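Local coordinates for protein ubiquitin-like-conjugating enzyme ATG10 (Saccharomyces cerevisiae, PDB 4EBR) that acts as an E2-like enzyme of autophagy, catalysing the conjugation of the ubiquitin-like protein ATG12 to ATG5, at residues Asn63-Tyr68 with Leu80-Trp85. Residues are numbered along the deposited sequence; the frame is centred on the assembly and turned at random.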
ATOM      1  N   ASN A  63     -18.593 -17.657   6.674  1.00 71.78           N
ATOM      2  CA  ASN A  63     -17.594 -16.622   6.840  1.00 69.71           C
ATOM      3  C   ASN A  63     -18.150 -15.410   7.600  1.00 72.30           C
ATOM      4  O   ASN A  63     -19.353 -15.324   7.851  1.00 74.42           O
ATOM      5  CB  ASN A  63     -17.058 -16.196   5.466  1.00 67.69           C
ATOM      6  CG  ASN A  63     -16.279 -17.303   4.776  1.00 69.12           C
ATOM      7  OD1 ASN A  63     -15.713 -18.182   5.429  1.00 73.84           O
ATOM      8  ND2 ASN A  63     -16.241 -17.263   3.451  1.00 65.88           N
ATOM      9  N   HIS A  64     -17.273 -14.473   7.962  1.00 69.59           N
ATOM     10  CA  HIS A  64     -17.697 -13.144   8.391  1.00 67.66           C
ATOM     11  C   HIS A  64     -16.682 -12.182   7.837  1.00 63.09           C
ATOM     12  O   HIS A  64     -15.490 -12.329   8.080  1.00 63.29           O
ATOM     13  CB  HIS A  64     -17.785 -13.038   9.905  1.00 70.40           C
ATOM     14  CG  HIS A  64     -18.568 -14.148  10.520  1.00 79.51           C
ATOM     15  ND1 HIS A  64     -18.076 -15.435  10.624  1.00 80.86           N
ATOM     16  CD2 HIS A  64     -19.826 -14.186  11.016  1.00 85.96           C
ATOM     17  CE1 HIS A  64     -18.988 -16.208  11.181  1.00 83.56           C
ATOM     18  NE2 HIS A  64     -20.058 -15.476  11.432  1.00 87.35           N
ATOM     19  N   ILE A  65     -17.166 -11.197   7.091  1.00 58.18           N
ATOM     20  CA  ILE A  65     -16.303 -10.296   6.353  1.00 50.34           C
ATOM     21  C   ILE A  65     -16.300  -8.972   7.073  1.00 47.66           C
ATOM     22  O   ILE A  65     -17.345  -8.510   7.537  1.00 47.71           O
ATOM     23  CB  ILE A  65     -16.815 -10.127   4.891  1.00 50.73           C
ATOM     24  CG1 ILE A  65     -16.696 -11.457   4.154  1.00 52.71           C
ATOM     25  CG2 ILE A  65     -16.033  -9.089   4.133  1.00 39.42           C
ATOM     26  CD1 ILE A  65     -17.191 -11.426   2.740  1.00 53.47           C
ATOM     27  N   GLU A  66     -15.129  -8.367   7.190  1.00 38.48           N
ATOM     28  CA  GLU A  66     -15.060  -7.055   7.777  1.00 41.81           C
ATOM     29  C   GLU A  66     -14.429  -6.089   6.795  1.00 42.48           C
ATOM     30  O   GLU A  66     -13.390  -6.395   6.207  1.00 44.85           O
ATOM     31  CB  GLU A  66     -14.284  -7.100   9.095  1.00 40.54           C
ATOM     32  CG  GLU A  66     -14.931  -8.022  10.112  1.00 45.49           C
ATOM     33  CD  GLU A  66     -14.294  -7.972  11.504  1.00 53.51           C
ATOM     34  OE1 GLU A  66     -15.007  -8.290  12.493  1.00 57.78           O
ATOM     35  OE2 GLU A  66     -13.092  -7.634  11.615  1.00 54.22           O
ATOM     36  N   LEU A  67     -15.059  -4.932   6.607  1.00 40.78           N
ATOM     37  CA  LEU A  67     -14.508  -3.912   5.721  1.00 40.01           C
ATOM     38  C   LEU A  67     -14.194  -2.662   6.504  1.00 40.69           C
ATOM     39  O   LEU A  67     -15.078  -2.115   7.171  1.00 42.88           O
ATOM     40  CB  LEU A  67     -15.507  -3.532   4.641  1.00 39.47           C
ATOM     41  CG  LEU A  67     -16.119  -4.635   3.789  1.00 42.02           C
ATOM     42  CD1 LEU A  67     -16.958  -3.967   2.712  1.00 46.40           C
ATOM     43  CD2 LEU A  67     -15.048  -5.510   3.178  1.00 39.63           C
ATOM     44  N   TYR A  68     -12.949  -2.199   6.428  1.00 36.01           N
ATOM     45  CA  TYR A  68     -12.621  -0.919   7.030  1.00 37.94           C
ATOM     46  C   TYR A  68     -12.345   0.101   5.923  1.00 40.64           C
ATOM     47  O   TYR A  68     -11.396  -0.051   5.150  1.00 39.06           O
ATOM     48  CB  TYR A  68     -11.430  -1.067   7.968  1.00 40.76           C
ATOM     49  CG  TYR A  68     -11.221   0.087   8.929  1.00 44.54           C
ATOM     50  CD1 TYR A  68     -12.274   0.899   9.327  1.00 48.35           C
ATOM     51  CD2 TYR A  68      -9.971   0.362   9.439  1.00 45.53           C
ATOM     52  CE1 TYR A  68     -12.073   1.956  10.210  1.00 49.99           C
ATOM     53  CE2 TYR A  68      -9.764   1.408  10.323  1.00 48.72           C
ATOM     54  CZ  TYR A  68     -10.813   2.199  10.701  1.00 51.38           C
ATOM     55  OH  TYR A  68     -10.584   3.231  11.580  1.00 56.05           O
ATOM     56  N   LEU A  80      -9.722   0.519   0.978  1.00 41.86           N
ATOM     57  CA  LEU A  80     -10.660  -0.449   1.489  1.00 40.53           C
ATOM     58  C   LEU A  80      -9.855  -1.576   2.132  1.00 40.97           C
ATOM     59  O   LEU A  80      -9.164  -2.335   1.449  1.00 41.92           O
ATOM     60  CB  LEU A  80     -11.576  -0.958   0.391  1.00 41.50           C
ATOM     61  CG  LEU A  80     -12.436  -2.127   0.862  1.00 44.34           C
ATOM     62  CD1 LEU A  80     -13.384  -1.660   1.937  1.00 46.24           C
ATOM     63  CD2 LEU A  80     -13.206  -2.724  -0.309  1.00 45.19           C
ATOM     64  N   LEU A  81      -9.918  -1.647   3.461  1.00 39.04           N
ATOM     65  CA  LEU A  81      -9.179  -2.650   4.215  1.00 37.17           C
ATOM     66  C   LEU A  81     -10.096  -3.825   4.491  1.00 38.04           C
ATOM     67  O   LEU A  81     -11.270  -3.674   4.871  1.00 41.35           O
ATOM     68  CB  LEU A  81      -8.613  -2.057   5.509  1.00 36.52           C
ATOM     69  CG  LEU A  81      -7.573  -0.952   5.286  1.00 36.88           C
ATOM     70  CD1 LEU A  81      -6.794  -0.705   6.545  1.00 34.22           C
ATOM     71  CD2 LEU A  81      -6.623  -1.304   4.161  1.00 38.09           C
ATOM     72  N   LEU A  82      -9.569  -5.011   4.283  1.00 36.83           N
ATOM     73  CA  LEU A  82     -10.432  -6.167   4.264  1.00 40.30           C
ATOM     74  C   LEU A  82      -9.860  -7.332   5.075  1.00 43.97           C
ATOM     75  O   LEU A  82      -8.678  -7.676   4.955  1.00 45.34           O
ATOM     76  CB  LEU A  82     -10.696  -6.528   2.806  1.00 43.38           C
ATOM     77  CG  LEU A  82     -11.058  -7.914   2.322  1.00 49.81           C
ATOM     78  CD1 LEU A  82     -12.219  -8.449   3.108  1.00 56.89           C
ATOM     79  CD2 LEU A  82     -11.429  -7.775   0.865  1.00 49.10           C
ATOM     80  N   ARG A  83     -10.698  -7.907   5.935  1.00 43.56           N
ATOM     81  CA  ARG A  83     -10.395  -9.219   6.501  1.00 41.63           C
ATOM     82  C   ARG A  83     -11.625 -10.118   6.674  1.00 41.50           C
ATOM     83  O   ARG A  83     -12.781  -9.669   6.575  1.00 41.13           O
ATOM     84  CB  ARG A  83      -9.606  -9.107   7.787  1.00 37.95           C
ATOM     85  CG  ARG A  83     -10.371  -8.505   8.883  1.00 37.15           C
ATOM     86  CD  ARG A  83      -9.483  -8.351  10.069  1.00 40.31           C
ATOM     87  NE  ARG A  83     -10.276  -7.958  11.216  1.00 45.42           N
ATOM     88  CZ  ARG A  83      -9.885  -8.097  12.469  1.00 48.07           C
ATOM     89  NH1 ARG A  83      -8.685  -8.632  12.739  1.00 47.19           N
ATOM     90  NH2 ARG A  83     -10.700  -7.699  13.436  1.00 40.46           N
ATOM     91  N   ILE A  84     -11.367 -11.409   6.856  1.00 38.92           N
ATOM     92  CA  ILE A  84     -12.437 -12.393   6.799  1.00 39.95           C
ATOM     93  C   ILE A  84     -12.266 -13.480   7.831  1.00 39.25           C
ATOM     94  O   ILE A  84     -11.217 -14.119   7.883  1.00 44.37           O
ATOM     95  CB  ILE A  84     -12.510 -13.064   5.411  1.00 39.22           C
ATOM     96  CG1 ILE A  84     -12.915 -12.050   4.347  1.00 38.94           C
ATOM     97  CG2 ILE A  84     -13.488 -14.226   5.448  1.00 41.01           C
ATOM     98  CD1 ILE A  84     -12.985 -12.618   2.930  1.00 40.32           C
ATOM     99  N   TRP A  85     -13.306 -13.705   8.628  1.00 47.03           N
ATOM    100  CA  TRP A  85     -13.332 -14.804   9.598  1.00 48.00           C
ATOM    101  C   TRP A  85     -13.908 -16.057   8.953  1.00 51.15           C
ATOM    102  O   TRP A  85     -15.047 -16.055   8.495  1.00 52.55           O
ATOM    103  CB  TRP A  85     -14.192 -14.432  10.800  1.00 49.14           C
ATOM    104  CG  TRP A  85     -13.725 -13.208  11.538  1.00 55.50           C
ATOM    105  CD1 TRP A  85     -14.282 -11.974  11.499  1.00 58.31           C
ATOM    106  CD2 TRP A  85     -12.610 -13.110  12.429  1.00 60.01           C
ATOM    107  NE1 TRP A  85     -13.586 -11.107  12.307  1.00 57.74           N
ATOM    108  CE2 TRP A  85     -12.555 -11.784  12.891  1.00 59.14           C
ATOM    109  CE3 TRP A  85     -11.651 -14.015  12.880  1.00 65.72           C
ATOM    110  CZ2 TRP A  85     -11.586 -11.341  13.773  1.00 63.98           C
ATOM    111  CZ3 TRP A  85     -10.699 -13.577  13.761  1.00 67.50           C
ATOM    112  CH2 TRP A  85     -10.664 -12.250  14.196  1.00 67.39           C
TER
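Strands 63-68 and 80-85 run antiparallel as the arms of a beta hairpin, inside the curved antiparallel sheet of this E2-like fold, with His-64/Trp-85, Glu-66/Arg-83 and Tyr-68/Leu-81 as hydrogen-bonded pairs. At the middle pair Glu-66 N gives a nearly straight bond to Arg-83 O (2.8 Å, 171°).

Ile-65, Leu-67, Leu-82 and Ile-84 form an apolar face, as suits its buried place; Leu-67 and Leu-82 meet Trp-163 of helix 152-164, and Ile-84 meets Met-99. Ile-65 and Ile-84 lie side by side there, CG1 against CG1 at 3.8 Å, while Leu-80 turns its CD1 back to Leu-67 CB, 3.9 Å away.

The face of Glu-66 is more polar. Its chain, extended beyond CG, carries the buried carboxylate between two donors of the other strand, and a glutamate suits because each oxygen can serve different partners. Glu-66 OE2 forms a salt bridge with Arg-83 NE (2.9 Å), the two planes turned 41° apart, and Arg-83 NH2 adds a weak bond to the same OE2. OE1 forms a salt bridge with Arg-43 NE on strand 40-44, so the negative charge ties three strands together. An alanine at Glu-66 would probably leave both arginines without this carboxylate and the indole N-H without this acceptor. Tryptophan suits position 85 by offering both ring and N-H: CZ2 of Trp-85 sits above one guanidinium face, offset toward its rim, and NE1 bonds Glu-66 OE1 (3.2 Å), which lies in the indole plane although the N-H reaches it from above the carboxylate.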